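Isomaltodextranase (Arthrobacter globiformis, PDB 5AWO) hydrolyses alpha-1,6-glucosidic linkages in dextran-like polysaccharides, releasing successive isomaltose units from the non-reducing chain ends. Local coordinates at residues S88-N93 and A138-L143; V130-V135 and Q168-D173; L153-D158 and V174-A179. One frame throughout, in Å; residues are numbered along the deposited sequence.

Contact 1. Residues S88-N93 and A138-L143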
loop_
_atom_site.group_PDB
_atom_site.type_symbol
_atom_site.label_atom_id
_atom_site.label_comp_id
_atom_site.label_asym_id
_atom_site.label_seq_id
_atom_site.Cartn_x
_atom_site.Cartn_y
_atom_site.Cartn_z
ATOM N N SER A 88 22.311 13.164 16.391
ATOM C CA SER A 88 22.544 14.601 16.264
ATOM C C SER A 88 23.648 14.963 15.305
ATOM O O SER A 88 23.675 16.097 14.834
ATOM C CB SER A 88 22.851 15.230 17.636
ATOM O OG SER A 88 24.170 14.939 18.095
ATOM N N ARG A 89 24.570 14.045 15.046
ATOM C CA ARG A 89 25.675 14.348 14.128
ATOM C C ARG A 89 25.121 14.501 12.723
ATOM O O ARG A 89 24.312 13.662 12.288
ATOM C CB ARG A 89 26.716 13.246 14.148
ATOM C CG ARG A 89 27.422 13.089 15.495
ATOM C CD ARG A 89 28.416 11.940 15.535
ATOM N NE ARG A 89 27.777 10.631 15.360
ATOM C CZ ARG A 89 28.366 9.454 15.579
ATOM N NH1 ARG A 89 29.614 9.397 16.030
ATOM N NH2 ARG A 89 27.684 8.326 15.376
ATOM N N THR A 90 25.536 15.558 12.001
ATOM C CA THR A 90 25.064 15.758 10.643
ATOM C C THR A 90 26.197 16.146 9.692
ATOM O O THR A 90 27.290 16.546 10.125
ATOM C CB THR A 90 23.976 16.836 10.579
ATOM O OG1 THR A 90 24.492 18.083 11.061
ATOM C CG2 THR A 90 22.734 16.425 11.372
ATOM N N THR A 91 25.918 16.004 8.404
ATOM C CA THR A 91 26.808 16.515 7.366
ATOM C C THR A 91 26.837 18.033 7.443
ATOM O O THR A 91 26.090 18.693 8.197
ATOM C CB THR A 91 26.315 16.122 5.960
ATOM O OG1 THR A 91 25.075 16.795 5.681
ATOM C CG2 THR A 91 26.124 14.620 5.815
ATOM N N GLY A 92 27.672 18.604 6.585
ATOM C CA GLY A 92 27.726 20.050 6.459
ATOM C C GLY A 92 26.424 20.677 6.002
ATOM O O GLY A 92 26.260 21.875 6.100
ATOM N N ASN A 93 25.470 19.856 5.548
ATOM C CA ASN A 93 24.167 20.343 5.112
ATOM C C ASN A 93 23.019 19.908 6.031
ATOM O O ASN A 93 21.863 20.030 5.674
ATOM C CB ASN A 93 23.878 19.913 3.680
ATOM C CG ASN A 93 25.051 20.195 2.745
ATOM O OD1 ASN A 93 25.650 19.279 2.196
ATOM N ND2 ASN A 93 25.348 21.475 2.539
ATOM N N ALA A 138 26.275 27.277 13.133
ATOM C CA ALA A 138 26.152 28.289 12.099
ATOM C C ALA A 138 26.887 27.945 10.804
ATOM O O ALA A 138 26.589 28.531 9.769
ATOM C CB ALA A 138 26.664 29.629 12.638
ATOM N N SER A 139 27.849 27.027 10.863
ATOM C CA SER A 139 28.619 26.610 9.690
ATOM C C SER A 139 27.799 25.746 8.717
ATOM O O SER A 139 28.179 25.589 7.554
ATOM C CB SER A 139 29.908 25.882 10.104
ATOM O OG SER A 139 29.722 24.508 10.453
ATOM N N LYS A 140 26.693 25.175 9.201
ATOM C CA LYS A 140 25.912 24.290 8.361
ATOM C C LYS A 140 24.939 25.082 7.515
ATOM O O LYS A 140 24.229 25.944 8.010
ATOM C CB LYS A 140 25.202 23.251 9.215
ATOM C CG LYS A 140 26.182 22.420 10.031
ATOM C CD LYS A 140 25.485 21.313 10.773
ATOM C CE LYS A 140 26.418 20.475 11.641
ATOM N NZ LYS A 140 27.085 19.404 10.885
ATOM N N THR A 141 24.890 24.743 6.238
ATOM C CA THR A 141 24.075 25.450 5.267
ATOM C C THR A 141 23.350 24.465 4.371
ATOM O O THR A 141 23.753 23.309 4.231
ATOM C CB THR A 141 24.925 26.405 4.392
ATOM O OG1 THR A 141 25.981 25.667 3.773
ATOM C CG2 THR A 141 25.540 27.485 5.226
ATOM N N VAL A 142 22.289 24.940 3.752
ATOM C CA VAL A 142 21.446 24.087 2.905
ATOM C C VAL A 142 22.226 23.643 1.665
ATOM O O VAL A 142 22.929 24.455 1.040
ATOM C CB VAL A 142 20.143 24.824 2.527
ATOM C CG1 VAL A 142 19.353 24.060 1.460
ATOM C CG2 VAL A 142 19.294 25.057 3.766
ATOM N N LEU A 143 22.091 22.363 1.294
ATOM C CA LEU A 143 22.679 21.808 0.077
ATOM C C LEU A 143 22.302 22.663 -1.134
ATOM O O LEU A 143 21.134 22.901 -1.394
ATOM C CB LEU A 143 22.135 20.403 -0.143
ATOM C CG LEU A 143 22.784 19.681 -1.319
ATOM C CD1 LEU A 143 24.260 19.412 -1.110
ATOM C CD2 LEU A 143 22.031 18.393 -1.610
HETATM O O HOH W 1 27.452 17.436 13.098
HETATM O O HOH W 2 27.975 24.043 5.087
HETATM O O HOH W 3 20.546 20.796 3.268
#

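Contact 2. Residues V130-V135 and Q168-D173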
loop_
_atom_site.group_PDB
_atom_site.type_symbol
_atom_site.label_atom_id
_atom_site.label_comp_id
_atom_site.label_asym_id
_atom_site.label_seq_id
_atom_site.Cartn_x
_atom_site.Cartn_y
_atom_site.Cartn_z
ATOM N N VAL A 130 14.449 18.960 11.537
ATOM C CA VAL A 130 15.728 19.651 11.523
ATOM C C VAL A 130 16.318 19.537 12.922
ATOM O O VAL A 130 15.700 20.018 13.898
ATOM C CB VAL A 130 15.535 21.135 11.132
ATOM C CG1 VAL A 130 16.883 21.792 10.929
ATOM C CG2 VAL A 130 14.674 21.286 9.882
ATOM N N HIS A 131 17.477 18.924 13.061
ATOM C CA HIS A 131 18.000 18.694 14.405
ATOM C C HIS A 131 18.473 19.993 15.045
ATOM O O HIS A 131 19.141 20.796 14.397
ATOM C CB HIS A 131 19.142 17.680 14.426
ATOM C CG HIS A 131 19.289 17.016 15.749
ATOM N ND1 HIS A 131 19.791 17.660 16.862
ATOM C CD2 HIS A 131 18.854 15.811 16.186
ATOM C CE1 HIS A 131 19.752 16.844 17.898
ATOM N NE2 HIS A 131 19.167 15.719 17.515
ATOM N N ARG A 132 18.177 20.175 16.324
ATOM C CA ARG A 132 18.615 21.357 17.050
ATOM C C ARG A 132 20.142 21.535 16.974
ATOM O O ARG A 132 20.625 22.665 16.888
ATOM C CB ARG A 132 18.156 21.279 18.504
ATOM C CG ARG A 132 18.420 22.503 19.334
ATOM C CD ARG A 132 17.795 22.290 20.698
ATOM N NE ARG A 132 18.025 23.404 21.606
ATOM C CZ ARG A 132 17.363 23.600 22.743
ATOM N NH1 ARG A 132 16.419 22.751 23.129
ATOM N NH2 ARG A 132 17.651 24.655 23.509
ATOM N N ALA A 133 20.901 20.456 16.969
ATOM C CA ALA A 133 22.373 20.554 16.890
ATOM C C ALA A 133 22.817 21.160 15.559
ATOM O O ALA A 133 23.867 21.827 15.467
ATOM C CB ALA A 133 23.018 19.193 17.094
ATOM N N ALA A 134 22.060 20.895 14.502
ATOM C CA ALA A 134 22.412 21.463 13.208
ATOM C C ALA A 134 22.025 22.936 13.156
ATOM O O ALA A 134 22.761 23.756 12.593
ATOM C CB ALA A 134 21.749 20.692 12.076
ATOM N N VAL A 135 20.866 23.270 13.699
ATOM C CA VAL A 135 20.439 24.662 13.857
ATOM C C VAL A 135 21.478 25.487 14.616
ATOM O O VAL A 135 21.759 26.632 14.242
ATOM C CB VAL A 135 19.046 24.726 14.534
ATOM C CG1 VAL A 135 18.732 26.138 15.031
ATOM C CG2 VAL A 135 17.989 24.258 13.551
ATOM N N GLN A 168 14.422 18.615 20.818
ATOM C CA GLN A 168 15.615 18.193 20.101
ATOM C C GLN A 168 15.484 18.274 18.585
ATOM O O GLN A 168 16.506 18.407 17.893
ATOM C CB GLN A 168 16.018 16.779 20.506
ATOM C CG GLN A 168 16.457 16.702 21.980
ATOM C CD GLN A 168 17.686 17.555 22.266
ATOM O OE1 GLN A 168 17.672 18.411 23.158
ATOM N NE2 GLN A 168 18.743 17.335 21.515
ATOM N N LEU A 169 14.267 18.151 18.058
ATOM C CA LEU A 169 14.022 18.227 16.633
ATOM C C LEU A 169 13.066 19.365 16.362
ATOM O O LEU A 169 12.007 19.467 17.009
ATOM C CB LEU A 169 13.362 16.920 16.122
ATOM C CG LEU A 169 14.159 15.625 16.292
ATOM C CD1 LEU A 169 13.319 14.386 16.017
ATOM C CD2 LEU A 169 15.378 15.638 15.404
ATOM N N TYR A 170 13.419 20.271 15.450
ATOM C CA TYR A 170 12.471 21.238 14.967
ATOM C C TYR A 170 11.626 20.663 13.858
ATOM O O TYR A 170 12.097 19.793 13.110
ATOM C CB TYR A 170 13.185 22.468 14.379
ATOM C CG TYR A 170 13.846 23.371 15.377
ATOM C CD1 TYR A 170 15.164 23.174 15.769
ATOM C CD2 TYR A 170 13.154 24.445 15.926
ATOM C CE1 TYR A 170 15.768 24.016 16.703
ATOM C CE2 TYR A 170 13.756 25.287 16.854
ATOM C CZ TYR A 170 15.061 25.065 17.225
ATOM O OH TYR A 170 15.668 25.902 18.150
ATOM N N TRP A 171 10.414 21.169 13.687
ATOM C CA TRP A 171 9.730 21.016 12.429
ATOM C C TRP A 171 10.183 22.138 11.491
ATOM O O TRP A 171 10.226 23.306 11.871
ATOM C CB TRP A 171 8.216 21.103 12.590
ATOM C CG TRP A 171 7.543 19.870 13.129
ATOM C CD1 TRP A 171 6.719 19.804 14.221
ATOM C CD2 TRP A 171 7.552 18.554 12.557
ATOM N NE1 TRP A 171 6.258 18.538 14.384
ATOM C CE2 TRP A 171 6.740 17.745 13.377
ATOM C CE3 TRP A 171 8.163 17.981 11.442
ATOM C CZ2 TRP A 171 6.518 16.383 13.113
ATOM C CZ3 TRP A 171 7.944 16.628 11.175
ATOM C CH2 TRP A 171 7.139 15.837 12.016
ATOM N N LEU A 172 10.527 21.764 10.272
ATOM C CA LEU A 172 10.891 22.707 9.220
ATOM C C LEU A 172 9.782 23.672 8.926
ATOM O O LEU A 172 8.636 23.291 8.895
ATOM C CB LEU A 172 11.218 21.906 7.953
ATOM C CG LEU A 172 11.423 22.713 6.662
ATOM C CD1 LEU A 172 12.704 23.486 6.798
ATOM C CD2 LEU A 172 11.452 21.785 5.461
ATOM N N ASP A 173 10.135 24.941 8.702
ATOM C CA ASP A 173 9.201 25.924 8.174
ATOM C C ASP A 173 9.317 25.964 6.657
ATOM O O ASP A 173 10.259 26.541 6.098
ATOM C CB ASP A 173 9.470 27.303 8.759
ATOM C CG ASP A 173 8.486 28.340 8.258
ATOM O OD1 ASP A 173 7.604 28.053 7.425
ATOM O OD2 ASP A 173 8.624 29.487 8.730
#

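Contact 3. Residues L153-D158 and V174-A179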
loop_
_atom_site.group_PDB
_atom_site.type_symbol
_atom_site.label_atom_id
_atom_site.label_comp_id
_atom_site.label_asym_id
_atom_site.label_seq_id
_atom_site.Cartn_x
_atom_site.Cartn_y
_atom_site.Cartn_z
ATOM N N LEU A 153 15.998 27.852 8.729
ATOM C CA LEU A 153 14.889 27.005 8.265
ATOM C C LEU A 153 13.755 26.803 9.261
ATOM O O LEU A 153 12.762 26.158 8.932
ATOM C CB LEU A 153 15.446 25.609 7.927
ATOM C CG LEU A 153 16.390 25.561 6.724
ATOM C CD1 LEU A 153 16.908 24.135 6.569
ATOM C CD2 LEU A 153 15.736 26.055 5.450
ATOM N N VAL A 154 13.910 27.305 10.480
ATOM C CA VAL A 154 12.964 26.991 11.553
ATOM C C VAL A 154 12.360 28.221 12.230
ATOM O O VAL A 154 12.971 29.290 12.285
ATOM C CB VAL A 154 13.628 26.085 12.600
ATOM C CG1 VAL A 154 14.152 24.831 11.914
ATOM C CG2 VAL A 154 14.728 26.792 13.379
ATOM N N VAL A 155 11.157 28.051 12.752
ATOM C CA VAL A 155 10.535 29.058 13.634
ATOM C C VAL A 155 11.023 28.809 15.050
ATOM O O VAL A 155 11.020 27.682 15.525
ATOM C CB VAL A 155 9.006 28.975 13.543
ATOM C CG1 VAL A 155 8.351 29.918 14.558
ATOM C CG2 VAL A 155 8.549 29.301 12.137
ATOM N N PRO A 156 11.486 29.862 15.750
ATOM C CA PRO A 156 11.920 29.661 17.124
ATOM C C PRO A 156 10.854 28.958 17.966
ATOM O O PRO A 156 9.687 29.323 17.906
ATOM C CB PRO A 156 12.154 31.094 17.629
ATOM C CG PRO A 156 12.570 31.825 16.408
ATOM C CD PRO A 156 11.793 31.230 15.267
ATOM N N GLY A 157 11.269 27.934 18.704
ATOM C CA GLY A 157 10.360 27.201 19.562
ATOM C C GLY A 157 9.517 26.121 18.906
ATOM O O GLY A 157 8.822 25.408 19.608
ATOM N N ASP A 158 9.592 25.981 17.581
ATOM C CA ASP A 158 8.666 25.092 16.844
ATOM C C ASP A 158 9.264 23.673 16.819
ATOM O O ASP A 158 9.726 23.182 15.785
ATOM C CB ASP A 158 8.394 25.651 15.432
ATOM C CG ASP A 158 7.357 24.860 14.652
ATOM O OD1 ASP A 158 6.792 23.879 15.172
ATOM O OD2 ASP A 158 7.097 25.216 13.488
ATOM N N VAL A 174 8.365 25.332 5.981
ATOM C CA VAL A 174 8.399 25.218 4.518
ATOM C C VAL A 174 8.232 26.548 3.780
ATOM O O VAL A 174 8.428 26.599 2.555
ATOM C CB VAL A 174 7.403 24.161 3.962
ATOM C CG1 VAL A 174 7.675 22.799 4.570
ATOM C CG2 VAL A 174 5.956 24.581 4.179
ATOM N N THR A 175 7.876 27.608 4.496
ATOM C CA THR A 175 7.786 28.946 3.885
ATOM C C THR A 175 9.144 29.664 3.866
ATOM O O THR A 175 9.255 30.740 3.265
ATOM C CB THR A 175 6.733 29.826 4.607
ATOM O OG1 THR A 175 7.224 30.251 5.884
ATOM C CG2 THR A 175 5.406 29.101 4.759
ATOM N N LYS A 176 10.169 29.110 4.508
ATOM C CA LYS A 176 11.489 29.758 4.541
ATOM C C LYS A 176 12.278 29.511 3.272
ATOM O O LYS A 176 12.227 28.419 2.677
ATOM C CB LYS A 176 12.317 29.216 5.703
ATOM C CG LYS A 176 11.799 29.626 7.067
ATOM C CD LYS A 176 12.192 31.056 7.405
ATOM C CE LYS A 176 11.962 31.376 8.885
ATOM N NZ LYS A 176 10.520 31.517 9.215
ATOM N N SER A 177 13.069 30.494 2.852
ATOM C CA SER A 177 13.949 30.264 1.709
ATOM C C SER A 177 14.887 29.109 2.020
ATOM O O SER A 177 15.406 29.000 3.129
ATOM C CB SER A 177 14.768 31.518 1.394
ATOM O OG SER A 177 15.367 31.409 0.130
ATOM N N GLY A 178 15.085 28.236 1.042
ATOM C CA GLY A 178 15.956 27.077 1.196
ATOM C C GLY A 178 15.231 25.801 1.608
ATOM O O GLY A 178 15.841 24.731 1.573
ATOM N N ALA A 179 13.954 25.902 1.969
ATOM C CA ALA A 179 13.231 24.737 2.500
ATOM C C ALA A 179 13.145 23.608 1.486
ATOM O O ALA A 179 13.411 22.441 1.828
ATOM C CB ALA A 179 11.855 25.143 2.955
#

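Contact 1. Residues S88-N93 and A138-L143
Lys140 leaves its backbone with CG anti to the carbonyl carbon (chi1 -59°), runs extended through CD and CE, and bends only at its last torsion (chi4 -84°), which swings NZ onto Thr90 and Thr91. Thr90 answers with its hydroxyl between backbone N and carbonyl carbon, so that OG1 meets the ammonium group. Three protein oxygens surround NZ: Thr90 OG1 accepts at 2.9 Å, Thr91 O accepts from well above its carbonyl plane at 3.0 Å from NZ, and Thr90 O adds a weak bond. A water that also accepts from Thr90 N takes a further bond from NZ. The positive charge is probably eased by these carbonyl and hydroxyl dipoles, and the long aliphatic stem of Lys140 lies against Ala134 of helix 132-135.

Further on, backbone takes over. Thr141 N donates to Gly92 O at 3.2 Å, nearly along the C=O axis, while a second water bridges Gly92 O, Ser139 O and Thr141 OG1. Asn93 then reaches back: its ND2 gives a nearly straight bond of 3.0 Å to Thr141 O, which lies in the plane of the amide, and OD1 rests 3.6 Å from Leu143 CD1. A third water joins Asn93 O to Leu143 N. Asn93 N itself donates at 3.1 Å to Thr91 OG1, which thus accepts from the backbone N two residues on. The whole is a surface junction of two excursions of a TIM-barrel glycosidase, in which the loop between strand 77-79 and helix 107-116 is fastened to residues 140-143, which include the weakly bonded strand 141-142, with an ST turn at Thr91 shaping the loop.

Contact 2. Residues V130-V135 and Q168-D173
The side chain of Tyr170 leaves the two-stranded antiparallel ladder on the same face as Val130. Its CB lies 3.5 Å from Val130 O, the carbonyl that accepts from Tyr170 N at 2.8 Å; Val130 N returns the bond to Tyr170 O. CG and CD1 continue past that same oxygen, which sits in the ring plane at the edge. CD1 also touches Val135 CG2 at 3.8 Å, the two side chains crossing at about a right angle, and CE1 then reaches Arg132 CA. The ring also meets that of Phe159.

On the other face His131 is paired with Leu169, whose CD2 lies 3.6 Å from His131 CD2. Gln168 O stands 3.5 Å above the imidazole plane, over its centre, and still accepts from Arg132 N. In its plane, the ring receives Ala133 N at ND1 over 3.0 Å, capping helix 132-135, while NE2 bonds to Glu85 O. An alanine at His131 would lose this capping bond and the link to Glu85, and would probably loosen the start of the helix.

Strand thus passes directly into short helix, with Val154 of strand 154-155 against Val130, Val135 and Tyr170, and helix 179-192 touching Val130 and Leu172.

Contact 3. Residues L153-D158 and V174-A179
Leu153 makes the close-fitting half of this contact with one methyl. Its CB points away from residues 174-179, but with CG anti to the carbonyl carbon and chi2 extended (177°) CD2 swings back onto the bend of the chain there. It rests 3.8 Å from Ser177 O and 3.9 Å from both Gly178 C and Ala179 N, a single methyl laid along peptide backbone instead of against another side chain. Gly178 is well suited to this place: its phi is positive (95°), and a CB would point toward Leu153 and press on the carbonyl of Ser177. The inner side is further filled by Val148 and Leu172 against Leu153, and by Trp232 of helix 223-237 against Ala179.

The bend is a type II beta turn from Lys176 to Ala179, closed by Ala179 N on Lys176 O at 3.1 Å, with Gly178 as the N-cap of helix 179-192; a second type II turn, from Val155 to Asp158, takes the facing chain round its own corner.

Toward the outside the fit slackens. Lys176, bent at chi2 and chi4, drapes over the backbone of Leu153 and Val154, its CG 4.1 Å from Leu153 O and its CE equally far from Val154 O. No hydrogen bond joins the two segments. At the tip NZ passes Val155 CG2 at 4.2 Å and forms a salt bridge with Asp173, while the exposed Ser177 bonds through OG to Arg145.

Contact 2 is the buried member, contact 3 is partly buried, and contact 1 lies at the surface. Their chemistry follows: strand pairing and ring packing in contact 2, a methyl and a lysine stem laid on backbone in contact 3, with no hydrogen bond between the segments, and an ammonium group, an amide and bridging waters in contact 1. Residues 153-158 of contact 3 run beside strand 169-172 of contact 2: Asp173 N probably bonds to Leu153 O and Trp171 N to Asp158 O. Contact 1 meets contact 2 through packing of Ser88 on His131, and contact 3 where Val142 touches Leu153 and Gly178. Only contact 2 comes near the catalytic centre, Leu169 lying about 10 Å from the probable nucleophile Asp201, side chain to side chain.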